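Local coordinates for periplasmic sugar-binding domain protein (Pseudomonas fluorescens Pf-5, PDB 3H75) that probably binds a carbohydrate in the periplasm, as a two-domain member of the bacterial solute-binding protein 2 family, at residues A125-L137 / P204-M216. Residues are numbered along the deposited sequence; the frame is centred on the assembly and turned at random.
Sequences AGYRMLKELLHKL and PKTQLVWSANDEM
The indole of Trp210 points its N-H at the backbone of the helix: NE1 donates to Gly126 O over 3.0 Å. The bond is nearly straight (166°), meets a lone pair of the oxygen in the carbonyl plane, and lies close to the plane of the indole. Selenomethionine Met129 crosses the same indole at about a right angle. A bend at its chi3 (-73°) brings CE to 3.5 Å from Trp210 CE2, near the rim of the indole, while SE lies above the five-membered ring at a distance, a Met-aromatic contact, and approaches Ser211 O to 3.4 Å. At Trp210 a leucine would probably leave Gly126 O without this donor and open a gap beside the selenomethionine methyl. Strand 206-211 is an inner strand of the second of two α/β domains, the build of periplasmic binding proteins, and helix segment 125-137 runs nearly antiparallel along it (162°), the axes of the two segments 9.0 Å apart at closest approach. Toward the partly exposed end the contact loosens and turns mostly apolar. Leu208 CD2 meets Leu133 CB at 3.9 Å, and its CD1 touches Leu134 CD2. Leu137 and Gln207, both partly exposed, meet at the solvent side, Leu137 CD1 3.8 Å from Gln207 OE1.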
ATOM      1  N   ALA A 125      -8.482   0.183  -5.208  1.00  8.74           N
ATOM      2  CA  ALA A 125      -7.655   1.353  -5.497  1.00  9.57           C
ATOM      3  C   ALA A 125      -7.313   1.448  -6.985  1.00  8.21           C
ATOM      4  O   ALA A 125      -7.377   2.531  -7.583  1.00  8.80           O
ATOM      5  CB  ALA A 125      -6.383   1.315  -4.665  1.00 10.97           C
ATOM      6  N   GLY A 126      -6.950   0.317  -7.585  1.00  6.50           N
ATOM      7  CA  GLY A 126      -6.603   0.303  -8.997  1.00  6.09           C
ATOM      8  C   GLY A 126      -7.801   0.636  -9.863  1.00  5.75           C
ATOM      9  O   GLY A 126      -7.703   1.353 -10.858  1.00  6.40           O
ATOM     10  N   TYR A 127      -8.949   0.097  -9.480  1.00  7.40           N
ATOM     11  CA  TYR A 127     -10.197   0.331 -10.199  1.00  6.52           C
ATOM     12  C   TYR A 127     -10.602   1.801 -10.079  1.00  6.41           C
ATOM     13  O   TYR A 127     -10.853   2.479 -11.078  1.00  7.22           O
ATOM     14  CB  TYR A 127     -11.284  -0.559  -9.597  1.00  7.45           C
ATOM     15  CG  TYR A 127     -12.667  -0.375 -10.174  1.00 10.10           C
ATOM     16  CD1 TYR A 127     -12.969  -0.805 -11.465  1.00  9.92           C
ATOM     17  CD2 TYR A 127     -13.688   0.190  -9.410  1.00 11.31           C
ATOM     18  CE1 TYR A 127     -14.254  -0.681 -11.980  1.00 13.67           C
ATOM     19  CE2 TYR A 127     -14.980   0.319  -9.917  1.00 13.30           C
ATOM     20  CZ  TYR A 127     -15.254  -0.120 -11.202  1.00 15.10           C
ATOM     21  OH  TYR A 127     -16.525   0.016 -11.716  1.00 16.78           O
ATOM     22  N   ARG A 128     -10.653   2.293  -8.847  1.00  6.72           N
ATOM     23  CA  ARG A 128     -11.057   3.670  -8.598  1.00  8.87           C
ATOM     24  C   ARG A 128     -10.151   4.695  -9.260  1.00  8.78           C
ATOM     25  O   ARG A 128     -10.622   5.743  -9.685  1.00 10.11           O
ATOM     26  CB  ARG A 128     -11.148   3.925  -7.090  1.00 11.41           C
ATOM     27  CG  ARG A 128     -12.341   3.227  -6.435  1.00 16.82           C
ATOM     28  CD  ARG A 128     -13.658   3.770  -6.980  1.00 18.63           C
ATOM     29  NE  ARG A 128     -14.786   2.887  -6.691  1.00 23.38           N
ATOM     30  CZ  ARG A 128     -15.980   2.993  -7.263  1.00 25.23           C
ATOM     31  NH1 ARG A 128     -16.206   3.948  -8.158  1.00 27.87           N
ATOM     32  NH2 ARG A 128     -16.947   2.141  -6.949  1.00 28.60           N
HETATM   33  N   MSE A 129      -8.857   4.405  -9.368  1.00  7.72           N
HETATM   34  CA  MSE A 129      -7.981   5.377 -10.012  1.00  8.03           C
HETATM   35  C   MSE A 129      -8.394   5.664 -11.441  1.00  8.18           C
HETATM   36  O   MSE A 129      -8.438   6.823 -11.846  1.00  8.01           O
HETATM   37  CB  MSE A 129      -6.522   4.928  -9.990  1.00  8.12           C
HETATM   38  CG  MSE A 129      -5.844   5.120  -8.637  1.00  8.00           C
HETATM   39 SE   MSE A 129      -3.913   4.962  -8.755  1.00 15.86          SE
HETATM   40  CE  MSE A 129      -3.790   3.033  -9.019  1.00  8.71           C
ATOM     41  N   LEU A 130      -8.707   4.630 -12.215  1.00  7.45           N
ATOM     42  CA  LEU A 130      -9.107   4.880 -13.592  1.00  7.72           C
ATOM     43  C   LEU A 130     -10.465   5.569 -13.637  1.00  8.94           C
ATOM     44  O   LEU A 130     -10.649   6.500 -14.415  1.00  8.55           O
ATOM     45  CB  LEU A 130      -9.149   3.589 -14.417  1.00 10.01           C
ATOM     46  CG  LEU A 130      -9.350   3.874 -15.914  1.00 10.12           C
ATOM     47  CD1 LEU A 130      -8.201   4.726 -16.428  1.00 14.51           C
ATOM     48  CD2 LEU A 130      -9.436   2.581 -16.690  1.00 12.90           C
ATOM     49  N   LYS A 131     -11.411   5.119 -12.811  1.00  8.86           N
ATOM     50  CA  LYS A 131     -12.736   5.743 -12.804  1.00 11.00           C
ATOM     51  C   LYS A 131     -12.634   7.227 -12.459  1.00 10.49           C
ATOM     52  O   LYS A 131     -13.302   8.060 -13.077  1.00 10.08           O
ATOM     53  CB  LYS A 131     -13.669   5.037 -11.813  1.00 12.78           C
ATOM     54  CG  LYS A 131     -14.144   3.679 -12.294  1.00 17.91           C
ATOM     55  CD  LYS A 131     -15.232   3.110 -11.395  1.00 22.43           C
ATOM     56  CE  LYS A 131     -16.525   3.905 -11.468  1.00 23.26           C
ATOM     57  NZ  LYS A 131     -17.200   3.795 -12.789  1.00 24.36           N
ATOM     58  N   GLU A 132     -11.789   7.555 -11.484  1.00 11.00           N
ATOM     59  CA  GLU A 132     -11.596   8.942 -11.070  1.00 10.51           C
ATOM     60  C   GLU A 132     -10.940   9.766 -12.173  1.00  9.74           C
ATOM     61  O   GLU A 132     -11.338  10.907 -12.428  1.00 10.59           O
ATOM     62  CB  GLU A 132     -10.737   9.001  -9.805  1.00 14.36           C
ATOM     63  CG  GLU A 132     -11.491   8.675  -8.531  1.00 20.79           C
ATOM     64  CD  GLU A 132     -12.472   9.767  -8.163  1.00 26.76           C
ATOM     65  OE1 GLU A 132     -12.017  10.882  -7.828  1.00 29.70           O
ATOM     66  OE2 GLU A 132     -13.694   9.516  -8.220  1.00 30.52           O
ATOM     67  N   LEU A 133      -9.927   9.196 -12.819  1.00  7.16           N
ATOM     68  CA  LEU A 133      -9.240   9.898 -13.899  1.00  7.99           C
ATOM     69  C   LEU A 133     -10.226  10.194 -15.023  1.00 10.24           C
ATOM     70  O   LEU A 133     -10.248  11.300 -15.569  1.00  9.85           O
ATOM     71  CB  LEU A 133      -8.076   9.059 -14.431  1.00  8.96           C
ATOM     72  CG  LEU A 133      -6.813   8.970 -13.573  1.00  9.43           C
ATOM     73  CD1 LEU A 133      -5.860   7.960 -14.207  1.00 10.39           C
ATOM     74  CD2 LEU A 133      -6.146  10.344 -13.461  1.00 10.51           C
ATOM     75  N   LEU A 134     -11.042   9.201 -15.366  1.00  8.09           N
ATOM     76  CA  LEU A 134     -12.029   9.367 -16.427  1.00 10.13           C
ATOM     77  C   LEU A 134     -13.033  10.446 -16.051  1.00  9.94           C
ATOM     78  O   LEU A 134     -13.443  11.249 -16.894  1.00 10.14           O
ATOM     79  CB  LEU A 134     -12.754   8.044 -16.683  1.00 10.16           C
ATOM     80  CG  LEU A 134     -11.988   7.057 -17.561  1.00 11.33           C
ATOM     81  CD1 LEU A 134     -12.706   5.710 -17.584  1.00 13.55           C
ATOM     82  CD2 LEU A 134     -11.877   7.625 -18.967  1.00 13.03           C
ATOM     83  N   HIS A 135     -13.424  10.472 -14.783  1.00 10.73           N
ATOM     84  CA  HIS A 135     -14.383  11.472 -14.335  1.00 14.24           C
ATOM     85  C   HIS A 135     -13.830  12.885 -14.477  1.00 14.74           C
ATOM     86  O   HIS A 135     -14.517  13.791 -14.958  1.00 15.75           O
ATOM     87  CB  HIS A 135     -14.768  11.235 -12.880  1.00 15.59           C
ATOM     88  CG  HIS A 135     -15.838  12.159 -12.397  1.00 19.42           C
ATOM     89  ND1 HIS A 135     -17.127  12.118 -12.886  1.00 22.60           N
ATOM     90  CD2 HIS A 135     -15.800  13.189 -11.520  1.00 22.46           C
ATOM     91  CE1 HIS A 135     -17.836  13.085 -12.331  1.00 22.40           C
ATOM     92  NE2 HIS A 135     -17.054  13.750 -11.499  1.00 23.63           N
ATOM     93  N   LYS A 136     -12.583  13.074 -14.062  1.00 13.30           N
ATOM     94  CA  LYS A 136     -11.957  14.388 -14.137  1.00 14.23           C
ATOM     95  C   LYS A 136     -11.657  14.836 -15.564  1.00 14.29           C
ATOM     96  O   LYS A 136     -11.720  16.028 -15.867  1.00 15.53           O
ATOM     97  CB  LYS A 136     -10.684  14.402 -13.286  1.00 15.81           C
ATOM     98  CG  LYS A 136     -10.959  14.138 -11.812  1.00 18.65           C
ATOM     99  CD  LYS A 136      -9.696  14.218 -10.977  1.00 20.55           C
ATOM    100  CE  LYS A 136      -9.974  13.841  -9.532  1.00 24.81           C
ATOM    101  NZ  LYS A 136     -11.005  14.718  -8.918  1.00 26.38           N
ATOM    102  N   LEU A 137     -11.333  13.894 -16.445  1.00 12.71           N
ATOM    103  CA  LEU A 137     -11.050  14.246 -17.832  1.00 11.56           C
ATOM    104  C   LEU A 137     -12.311  14.813 -18.475  1.00 13.03           C
ATOM    105  O   LEU A 137     -12.249  15.749 -19.279  1.00 12.62           O
ATOM    106  CB  LEU A 137     -10.583  13.019 -18.622  1.00 10.89           C
ATOM    107  CG  LEU A 137     -10.240  13.301 -20.088  1.00 11.46           C
ATOM    108  CD1 LEU A 137      -9.032  14.225 -20.145  1.00 12.55           C
ATOM    109  CD2 LEU A 137      -9.943  11.995 -20.827  1.00 11.67           C
ATOM    110  N   PRO A 204       1.619  10.499 -28.249  1.00 13.65           N
ATOM    111  CA  PRO A 204       1.255  11.874 -27.905  1.00 12.98           C
ATOM    112  C   PRO A 204      -0.232  12.117 -27.633  1.00 12.30           C
ATOM    113  O   PRO A 204      -0.593  13.129 -27.031  1.00 13.52           O
ATOM    114  CB  PRO A 204       1.767  12.674 -29.106  1.00 14.33           C
ATOM    115  CG  PRO A 204       1.621  11.703 -30.229  1.00 13.70           C
ATOM    116  CD  PRO A 204       2.139  10.421 -29.627  1.00 15.66           C
ATOM    117  N   LYS A 205      -1.093  11.205 -28.076  1.00 12.27           N
ATOM    118  CA  LYS A 205      -2.525  11.372 -27.850  1.00 11.37           C
ATOM    119  C   LYS A 205      -2.901  10.975 -26.425  1.00 11.94           C
ATOM    120  O   LYS A 205      -4.033  11.188 -25.991  1.00 11.17           O
ATOM    121  CB  LYS A 205      -3.331  10.539 -28.851  1.00 14.82           C
ATOM    122  CG  LYS A 205      -2.947  10.812 -30.297  1.00 19.54           C
ATOM    123  CD  LYS A 205      -3.862  10.103 -31.282  1.00 23.39           C
ATOM    124  CE  LYS A 205      -5.230  10.755 -31.318  1.00 27.43           C
ATOM    125  NZ  LYS A 205      -6.064  10.219 -32.428  1.00 30.62           N
ATOM    126  N   THR A 206      -1.944  10.407 -25.699  1.00 11.67           N
ATOM    127  CA  THR A 206      -2.200   9.996 -24.322  1.00 10.78           C
ATOM    128  C   THR A 206      -2.780  11.154 -23.515  1.00 10.84           C
ATOM    129  O   THR A 206      -2.242  12.266 -23.532  1.00 10.50           O
ATOM    130  CB  THR A 206      -0.905   9.510 -23.622  1.00 11.16           C
ATOM    131  OG1 THR A 206      -0.396   8.355 -24.299  1.00 12.16           O
ATOM    132  CG2 THR A 206      -1.191   9.149 -22.153  1.00 11.38           C
ATOM    133  N   GLN A 207      -3.885  10.897 -22.819  1.00  9.06           N
ATOM    134  CA  GLN A 207      -4.512  11.921 -21.990  1.00  8.38           C
ATOM    135  C   GLN A 207      -4.557  11.467 -20.540  1.00  7.69           C
ATOM    136  O   GLN A 207      -4.758  12.279 -19.643  1.00  7.08           O
ATOM    137  CB  GLN A 207      -5.941  12.208 -22.444  1.00 11.57           C
ATOM    138  CG  GLN A 207      -6.058  12.753 -23.847  1.00 14.18           C
ATOM    139  CD  GLN A 207      -7.484  13.110 -24.187  1.00 16.46           C
ATOM    140  OE1 GLN A 207      -7.982  14.172 -23.806  1.00 19.37           O
ATOM    141  NE2 GLN A 207      -8.160  12.215 -24.893  1.00 14.49           N
ATOM    142  N   LEU A 208      -4.387  10.165 -20.317  1.00  7.36           N
ATOM    143  CA  LEU A 208      -4.432   9.623 -18.961  1.00  7.55           C
ATOM    144  C   LEU A 208      -3.228   8.751 -18.642  1.00  6.62           C
ATOM    145  O   LEU A 208      -2.782   7.971 -19.483  1.00  7.37           O
ATOM    146  CB  LEU A 208      -5.690   8.776 -18.761  1.00  7.94           C
ATOM    147  CG  LEU A 208      -7.058   9.419 -18.975  1.00  7.89           C
ATOM    148  CD1 LEU A 208      -8.130   8.335 -18.817  1.00  8.05           C
ATOM    149  CD2 LEU A 208      -7.268  10.563 -17.989  1.00  8.87           C
ATOM    150  N   VAL A 209      -2.700   8.890 -17.430  1.00  6.94           N
ATOM    151  CA  VAL A 209      -1.578   8.071 -16.983  1.00  6.38           C
ATOM    152  C   VAL A 209      -1.920   7.494 -15.612  1.00  5.90           C
ATOM    153  O   VAL A 209      -2.007   8.216 -14.616  1.00  7.12           O
ATOM    154  CB  VAL A 209      -0.267   8.886 -16.875  1.00  7.72           C
ATOM    155  CG1 VAL A 209       0.871   7.986 -16.399  1.00  8.80           C
ATOM    156  CG2 VAL A 209       0.077   9.491 -18.232  1.00  9.95           C
ATOM    157  N   TRP A 210      -2.145   6.187 -15.587  1.00  6.59           N
ATOM    158  CA  TRP A 210      -2.472   5.444 -14.369  1.00  6.00           C
ATOM    159  C   TRP A 210      -1.149   4.895 -13.834  1.00  7.66           C
ATOM    160  O   TRP A 210      -0.390   4.285 -14.584  1.00  7.61           O
ATOM    161  CB  TRP A 210      -3.395   4.278 -14.747  1.00  5.43           C
ATOM    162  CG  TRP A 210      -3.854   3.352 -13.646  1.00  6.91           C
ATOM    163  CD1 TRP A 210      -5.069   3.367 -13.022  1.00  7.20           C
ATOM    164  CD2 TRP A 210      -3.162   2.196 -13.146  1.00  7.91           C
ATOM    165  NE1 TRP A 210      -5.183   2.287 -12.175  1.00  5.89           N
ATOM    166  CE2 TRP A 210      -4.028   1.552 -12.233  1.00  6.21           C
ATOM    167  CE3 TRP A 210      -1.898   1.639 -13.386  1.00  6.88           C
ATOM    168  CZ2 TRP A 210      -3.671   0.375 -11.559  1.00  6.86           C
ATOM    169  CZ3 TRP A 210      -1.540   0.463 -12.714  1.00  8.56           C
ATOM    170  CH2 TRP A 210      -2.427  -0.152 -11.814  1.00  6.31           C
ATOM    171  N   SER A 211      -0.866   5.134 -12.554  1.00  6.61           N
ATOM    172  CA  SER A 211       0.361   4.621 -11.932  1.00  8.13           C
ATOM    173  C   SER A 211       0.027   3.869 -10.653  1.00  7.68           C
ATOM    174  O   SER A 211      -0.778   4.335  -9.841  1.00  7.05           O
ATOM    175  CB  SER A 211       1.330   5.757 -11.601  1.00  9.95           C
ATOM    176  OG  SER A 211       1.878   6.314 -12.780  1.00 13.95           O
ATOM    177  N   ALA A 212       0.648   2.704 -10.472  1.00  6.42           N
ATOM    178  CA  ALA A 212       0.395   1.889  -9.288  1.00  6.99           C
ATOM    179  C   ALA A 212       0.964   2.487  -8.006  1.00  8.27           C
ATOM    180  O   ALA A 212       0.690   1.997  -6.920  1.00  7.09           O
ATOM    181  CB  ALA A 212       0.915   0.472  -9.498  1.00  7.00           C
ATOM    182  N   ASN A 213       1.790   3.521  -8.117  1.00  8.29           N
ATOM    183  CA  ASN A 213       2.268   4.188  -6.911  1.00  8.41           C
ATOM    184  C   ASN A 213       2.620   5.630  -7.245  1.00  8.13           C
ATOM    185  O   ASN A 213       2.652   6.007  -8.427  1.00  7.43           O
ATOM    186  CB  ASN A 213       3.413   3.406  -6.224  1.00  7.27           C
ATOM    187  CG  ASN A 213       4.788   3.762  -6.729  1.00 10.27           C
ATOM    188  OD1 ASN A 213       4.951   4.278  -7.825  1.00  9.14           O
ATOM    189  ND2 ASN A 213       5.804   3.458  -5.918  1.00 10.39           N
ATOM    190  N   ASP A 214       2.837   6.443  -6.217  1.00  8.15           N
ATOM    191  CA  ASP A 214       3.120   7.852  -6.425  1.00  9.16           C
ATOM    192  C   ASP A 214       4.504   8.169  -6.967  1.00 10.38           C
ATOM    193  O   ASP A 214       4.655   9.108  -7.747  1.00  9.28           O
ATOM    194  CB  ASP A 214       2.839   8.651  -5.138  1.00  8.90           C
ATOM    195  CG  ASP A 214       3.689   8.215  -3.957  1.00 10.45           C
ATOM    196  OD1 ASP A 214       4.307   7.130  -4.001  1.00  9.50           O
ATOM    197  OD2 ASP A 214       3.717   8.972  -2.965  1.00 12.65           O
ATOM    198  N   GLU A 215       5.502   7.385  -6.568  1.00 10.10           N
ATOM    199  CA  GLU A 215       6.870   7.585  -7.039  1.00 12.49           C
ATOM    200  C   GLU A 215       6.892   7.571  -8.566  1.00 10.97           C
ATOM    201  O   GLU A 215       7.451   8.467  -9.207  1.00 10.84           O
ATOM    202  CB  GLU A 215       7.780   6.464  -6.527  1.00 14.00           C
ATOM    203  CG  GLU A 215       7.907   6.345  -5.008  1.00 19.44           C
ATOM    204  CD  GLU A 215       8.838   7.376  -4.402  1.00 24.47           C
ATOM    205  OE1 GLU A 215       9.789   7.801  -5.094  1.00 26.93           O
ATOM    206  OE2 GLU A 215       8.630   7.748  -3.225  1.00 26.25           O
HETATM  207  N   MSE A 216       6.282   6.546  -9.150  1.00  9.83           N
HETATM  208  CA  MSE A 216       6.251   6.422 -10.599  1.00  8.01           C
HETATM  209  C   MSE A 216       5.448   7.543 -11.245  1.00  7.08           C
HETATM  210  O   MSE A 216       5.833   8.054 -12.290  1.00  8.62           O
HETATM  211  CB  MSE A 216       5.695   5.054 -10.991  1.00  8.44           C
HETATM  212  CG  MSE A 216       6.585   3.912 -10.520  1.00  6.83           C
HETATM  213 SE   MSE A 216       6.052   2.179 -11.137  1.00 12.95          SE
HETATM  214  CE  MSE A 216       4.279   2.111 -10.298  1.00  6.83           C
TER